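Local coordinates for cellulase (Bacteroides salanitronis, PDB 6WQY), which probably hydrolyses internal beta-1,4-glucosidic bonds of cellulose and related plant polysaccharides, as a family 5 endoglucanase with a TIM-barrel catalytic domain, at residues Ser74-Val79 / Asn114-Ile119; Ala59-Phe64 / Glu109-Asn114. All blocks are in the same frame, centred on the assembly; numbering follows the deposited sequence.

Contact 1 (Ser74-Val79 / Asn114-Ile119); sequences SVRIPV and NAIINI
N114 and S74 meet at the start of two neighbouring parallel strands of a TIM barrel, and their pairing illustrates how side chains can extend a backbone ladder. The N114 carboxamide donates from ND2 to S74 OG at 3.1 Å, with the hydroxyl close to the amide plane; S74 OG is also bonded to L31 O, and N114 OD1 to Q17, a residue of the expression tag. The ladder then runs from N114 O, which accepts V75 N. A115 presents only a methyl, met by I77 CD1 at 4.1 Å. I116 grips the other strand twice: its N donates to V75 O, and its O receives I77 N at 2.7 Å. I117 lays CG2 against I77 CB, its CG1 arm leading off between backbone N and carbonyl carbon (chi1 57°).

At N118 the side chain takes over from the backbone. OD1 accepts V79 N at 2.9 Å, while ND2 sits over one face of the R76 guanidinium, the two planes 80° apart. ND2 and R76 NH2, both donors, do not bond each other but share E170 OE2; ND2 also bonds H120 ND1. An alanine here would probably leave V79 N without this acceptor, E170 and H120 without the ND2 partner, and one guanidinium face without its amide.

On one face, R76 and I116 look into the barrel beside strand 167-170, with E309 and N36 also holding R76; on the other, I77 and I117 pack against helix 95-110, which links the two strands in a right-handed beta-alpha-beta crossover.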
loop_
_atom_site.group_PDB
_atom_site.type_symbol
_atom_site.label_atom_id
_atom_site.label_comp_id
_atom_site.label_asym_id
_atom_site.label_seq_id
_atom_site.Cartn_x
_atom_site.Cartn_y
_atom_site.Cartn_z
ATOM N N SER A 74 -11.281 -1.830 -3.466
ATOM C CA SER A 74 -10.573 -1.688 -2.208
ATOM C C SER A 74 -9.842 -0.352 -2.174
ATOM O O SER A 74 -9.373 0.129 -3.207
ATOM C CB SER A 74 -9.530 -2.808 -2.062
ATOM O OG SER A 74 -10.132 -4.089 -2.177
ATOM N N VAL A 75 -9.699 0.220 -0.978
ATOM C CA VAL A 75 -8.964 1.470 -0.800
ATOM C C VAL A 75 -7.899 1.290 0.262
ATOM O O VAL A 75 -8.198 0.865 1.387
ATOM C CB VAL A 75 -9.907 2.620 -0.405
ATOM C CG1 VAL A 75 -9.134 3.894 -0.182
ATOM C CG2 VAL A 75 -10.948 2.824 -1.479
ATOM N N ARG A 76 -6.668 1.686 -0.061
ATOM C CA ARG A 76 -5.613 1.798 0.933
ATOM C C ARG A 76 -5.611 3.221 1.453
ATOM O O ARG A 76 -5.625 4.186 0.675
ATOM C CB ARG A 76 -4.270 1.411 0.324
ATOM C CG ARG A 76 -3.078 1.479 1.276
ATOM C CD ARG A 76 -1.906 0.726 0.700
ATOM N NE ARG A 76 -0.656 0.782 1.445
ATOM C CZ ARG A 76 0.320 1.657 1.245
ATOM N NH1 ARG A 76 0.176 2.679 0.416
ATOM N NH2 ARG A 76 1.460 1.487 1.903
ATOM N N ILE A 77 -5.629 3.335 2.775
ATOM C CA ILE A 77 -5.706 4.588 3.511
ATOM C C ILE A 77 -4.392 4.706 4.278
ATOM O O ILE A 77 -4.287 4.261 5.436
ATOM C CB ILE A 77 -6.906 4.577 4.478
ATOM C CG1 ILE A 77 -8.229 4.340 3.740
ATOM C CG2 ILE A 77 -6.956 5.879 5.272
ATOM C CD1 ILE A 77 -9.361 3.883 4.636
ATOM N N PRO A 78 -3.358 5.290 3.685
ATOM C CA PRO A 78 -2.119 5.525 4.434
ATOM C C PRO A 78 -2.399 6.490 5.573
ATOM O O PRO A 78 -3.092 7.496 5.390
ATOM C CB PRO A 78 -1.173 6.122 3.393
ATOM C CG PRO A 78 -1.963 6.450 2.228
ATOM C CD PRO A 78 -3.264 5.731 2.287
ATOM N N VAL A 79 -1.832 6.202 6.751
ATOM C CA VAL A 79 -2.031 7.059 7.918
ATOM C C VAL A 79 -0.670 7.344 8.545
ATOM O O VAL A 79 0.020 6.417 8.983
ATOM C CB VAL A 79 -2.953 6.437 8.980
ATOM C CG1 VAL A 79 -3.125 7.426 10.138
ATOM C CG2 VAL A 79 -4.298 6.058 8.394
ATOM N N ASN A 114 -13.444 -2.663 0.443
ATOM C CA ASN A 114 -12.457 -3.094 1.421
ATOM C C ASN A 114 -11.543 -1.911 1.742
ATOM O O ASN A 114 -11.450 -0.961 0.962
ATOM C CB ASN A 114 -11.609 -4.240 0.893
ATOM C CG ASN A 114 -12.429 -5.427 0.472
ATOM O OD1 ASN A 114 -13.317 -5.884 1.187
ATOM N ND2 ASN A 114 -12.114 -5.948 -0.708
ATOM N N ALA A 115 -10.860 -1.965 2.885
ATOM C CA ALA A 115 -10.006 -0.871 3.330
ATOM C C ALA A 115 -8.749 -1.411 3.978
ATOM O O ALA A 115 -8.810 -2.398 4.718
ATOM C CB ALA A 115 -10.748 0.017 4.334
ATOM N N ILE A 116 -7.623 -0.738 3.740
ATOM C CA ILE A 116 -6.364 -1.033 4.416
ATOM C C ILE A 116 -5.957 0.227 5.169
ATOM O O ILE A 116 -5.967 1.307 4.581
ATOM C CB ILE A 116 -5.248 -1.396 3.417
ATOM C CG1 ILE A 116 -5.646 -2.573 2.522
ATOM C CG2 ILE A 116 -3.947 -1.692 4.172
ATOM C CD1 ILE A 116 -4.612 -2.907 1.462
ATOM N N ILE A 117 -5.570 0.105 6.444
ATOM C CA ILE A 117 -4.949 1.213 7.176
ATOM C C ILE A 117 -3.558 0.760 7.615
ATOM O O ILE A 117 -3.306 -0.434 7.795
ATOM C CB ILE A 117 -5.781 1.695 8.380
ATOM C CG1 ILE A 117 -6.076 0.572 9.372
ATOM C CG2 ILE A 117 -7.069 2.359 7.889
ATOM C CD1 ILE A 117 -6.784 1.026 10.633
ATOM N N ASN A 118 -2.658 1.724 7.827
ATOM C CA ASN A 118 -1.272 1.382 8.137
ATOM C C ASN A 118 -0.664 2.413 9.095
ATOM O O ASN A 118 -1.345 3.277 9.653
ATOM C CB ASN A 118 -0.441 1.221 6.847
ATOM C CG ASN A 118 -0.087 2.550 6.201
ATOM O OD1 ASN A 118 -0.499 3.613 6.680
ATOM N ND2 ASN A 118 0.662 2.494 5.116
ATOM N N ILE A 119 0.641 2.255 9.321
ATOM C CA ILE A 119 1.534 3.291 9.839
ATOM C C ILE A 119 2.407 3.727 8.668
ATOM O O ILE A 119 3.129 2.900 8.094
ATOM C CB ILE A 119 2.375 2.769 11.013
ATOM C CG1 ILE A 119 1.491 2.440 12.216
ATOM C CG2 ILE A 119 3.464 3.774 11.365
ATOM C CD1 ILE A 119 2.243 1.831 13.392
#

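Contact 2 (Ala59-Phe64 / Glu109-Asn114)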
loop_
_atom_site.group_PDB
_atom_site.type_symbol
_atom_site.label_atom_id
_atom_site.label_comp_id
_atom_site.label_asym_id
_atom_site.label_seq_id
_atom_site.Cartn_x
_atom_site.Cartn_y
_atom_site.Cartn_z
ATOM N N ALA A 59 -11.102 14.399 3.076
ATOM C CA ALA A 59 -11.808 13.310 2.406
ATOM C C ALA A 59 -13.225 13.179 2.946
ATOM O O ALA A 59 -13.500 13.499 4.108
ATOM C CB ALA A 59 -11.049 11.998 2.591
ATOM N N THR A 60 -14.126 12.667 2.096
ATOM C CA THR A 60 -15.550 12.627 2.389
ATOM C C THR A 60 -16.161 11.299 1.955
ATOM O O THR A 60 -15.592 10.556 1.153
ATOM C CB THR A 60 -16.274 13.710 1.585
ATOM O OG1 THR A 60 -16.036 13.429 0.189
ATOM C CG2 THR A 60 -15.781 15.098 1.946
ATOM N N GLN A 61 -17.375 11.047 2.456
ATOM C CA GLN A 61 -18.161 9.929 1.947
ATOM C C GLN A 61 -18.358 10.035 0.443
ATOM O O GLN A 61 -18.357 9.024 -0.265
ATOM C CB GLN A 61 -19.518 9.875 2.651
ATOM C CG GLN A 61 -20.353 8.675 2.261
ATOM C CD GLN A 61 -19.732 7.391 2.754
ATOM O OE1 GLN A 61 -19.609 7.173 3.955
ATOM N NE2 GLN A 61 -19.272 6.565 1.835
ATOM N N ALA A 62 -18.542 11.254 -0.068
ATOM C CA ALA A 62 -18.775 11.431 -1.494
ATOM C C ALA A 62 -17.634 10.855 -2.322
ATOM O O ALA A 62 -17.861 10.282 -3.393
ATOM C CB ALA A 62 -18.987 12.906 -1.828
ATOM N N LEU A 63 -16.394 11.004 -1.858
ATOM C CA LEU A 63 -15.265 10.402 -2.567
ATOM C C LEU A 63 -15.411 8.888 -2.625
ATOM O O LEU A 63 -15.248 8.275 -3.682
ATOM C CB LEU A 63 -13.941 10.772 -1.895
ATOM C CG LEU A 63 -12.739 9.968 -2.406
ATOM C CD1 LEU A 63 -12.418 10.274 -3.868
ATOM C CD2 LEU A 63 -11.544 10.173 -1.505
ATOM N N PHE A 64 -15.682 8.259 -1.485
ATOM C CA PHE A 64 -15.741 6.801 -1.441
ATOM C C PHE A 64 -16.910 6.265 -2.244
ATOM O O PHE A 64 -16.782 5.227 -2.903
ATOM C CB PHE A 64 -15.703 6.331 0.012
ATOM C CG PHE A 64 -14.330 6.438 0.610
ATOM C CD1 PHE A 64 -13.842 7.647 1.072
ATOM C CD2 PHE A 64 -13.507 5.328 0.669
ATOM C CE1 PHE A 64 -12.557 7.737 1.583
ATOM C CE2 PHE A 64 -12.242 5.402 1.190
ATOM C CZ PHE A 64 -11.760 6.608 1.644
ATOM N N GLU A 109 -16.381 1.496 4.326
ATOM C CA GLU A 109 -17.322 0.464 4.711
ATOM C C GLU A 109 -18.697 0.759 4.129
ATOM O O GLU A 109 -19.335 -0.118 3.539
ATOM C CB GLU A 109 -17.405 0.391 6.231
ATOM C CG GLU A 109 -18.176 -0.816 6.724
ATOM C CD GLU A 109 -18.251 -0.902 8.233
ATOM O OE1 GLU A 109 -17.909 0.090 8.906
ATOM O OE2 GLU A 109 -18.650 -1.964 8.741
ATOM N N SER A 110 -19.165 1.999 4.295
ATOM C CA SER A 110 -20.482 2.409 3.820
ATOM C C SER A 110 -20.611 2.214 2.319
ATOM O O SER A 110 -21.674 1.831 1.821
ATOM C CB SER A 110 -20.702 3.881 4.186
ATOM O OG SER A 110 -21.895 4.374 3.592
ATOM N N ALA A 111 -19.549 2.508 1.579
ATOM C CA ALA A 111 -19.540 2.390 0.129
ATOM C C ALA A 111 -19.318 0.975 -0.366
ATOM O O ALA A 111 -19.289 0.769 -1.588
ATOM C CB ALA A 111 -18.491 3.333 -0.461
ATOM N N GLY A 112 -19.174 -0.003 0.523
ATOM C CA GLY A 112 -19.003 -1.374 0.091
ATOM C C GLY A 112 -17.618 -1.694 -0.408
ATOM O O GLY A 112 -17.460 -2.582 -1.251
ATOM N N LEU A 113 -16.608 -0.993 0.084
ATOM C CA LEU A 113 -15.222 -1.194 -0.300
ATOM C C LEU A 113 -14.464 -1.892 0.819
ATOM O O LEU A 113 -14.774 -1.725 2.004
ATOM C CB LEU A 113 -14.572 0.160 -0.584
ATOM C CG LEU A 113 -15.203 0.966 -1.717
ATOM C CD1 LEU A 113 -14.817 2.426 -1.639
ATOM C CD2 LEU A 113 -14.792 0.380 -3.062
ATOM N N ASN A 114 -13.444 -2.663 0.443
ATOM C CA ASN A 114 -12.457 -3.094 1.421
ATOM C C ASN A 114 -11.543 -1.911 1.742
ATOM O O ASN A 114 -11.450 -0.961 0.962
ATOM C CB ASN A 114 -11.609 -4.240 0.893
ATOM C CG ASN A 114 -12.429 -5.427 0.472
ATOM O OD1 ASN A 114 -13.317 -5.884 1.187
ATOM N ND2 ASN A 114 -12.114 -5.948 -0.708
#
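Q61 and S110 face each other at the outer rim of a TIM barrel, where the first turn of helix 61-70, N-capped by T60 (OG1 accepts L63 N at 3.2 Å and also bonds A363 O), meets the end of helix 95-110, both helices of the outer layer. From this capped turn Q61 reaches across with CG anti to its backbone N (chi1 -175°) and a bend at chi2 that brings the amide over to the other helix. There OE1 lies 3.5 Å from S110 CB, a van der Waals touch, while NE2 is held by Y107 O and D65 OD1, so the amide bridges both helices.

F64 turns inward and does the apolar work. Its CB lies 4.1 Å from the methyl of A111, and its ring edge, at CD2, meets L113 CD1 near the ring plane. V104 and A108 of helix 95-110 and V75 of strand 74-77 also touch this side chain, placing it between the helices and the barrel wall.

On the opposing side, helix 95-110 ends in a Schellman motif at G112, whose positive phi (77°) suits glycine; after it L113 points toward F64 and the chain enters strand 114-118. The F64 carbonyl is covered by two methyls, with A111 CB 3.5 Å and L113 CD1 3.6 Å from F64 O.

How the contacts relate
The two contacts illustrate how one barrel is held together at different depths. Contact 1 is wholly buried and joins strand to strand; contact 2, farther from the centre, joins the start of helix 61-70 to the end of helix 95-110 and the loop after it, with F64 and L113 buried and S110 at the surface. Their chemistry differs accordingly: directional backbone bonds and charged groups in contact 1, methyls, a ring and one amide in contact 2. N114 belongs to both, since the chain leaving the helix end enters the strand. V75 lies at the interface of strand and helix layers, its CG1 3.7 Å from F64 CE2 and its CG2 3.9 Å from L113 CD1.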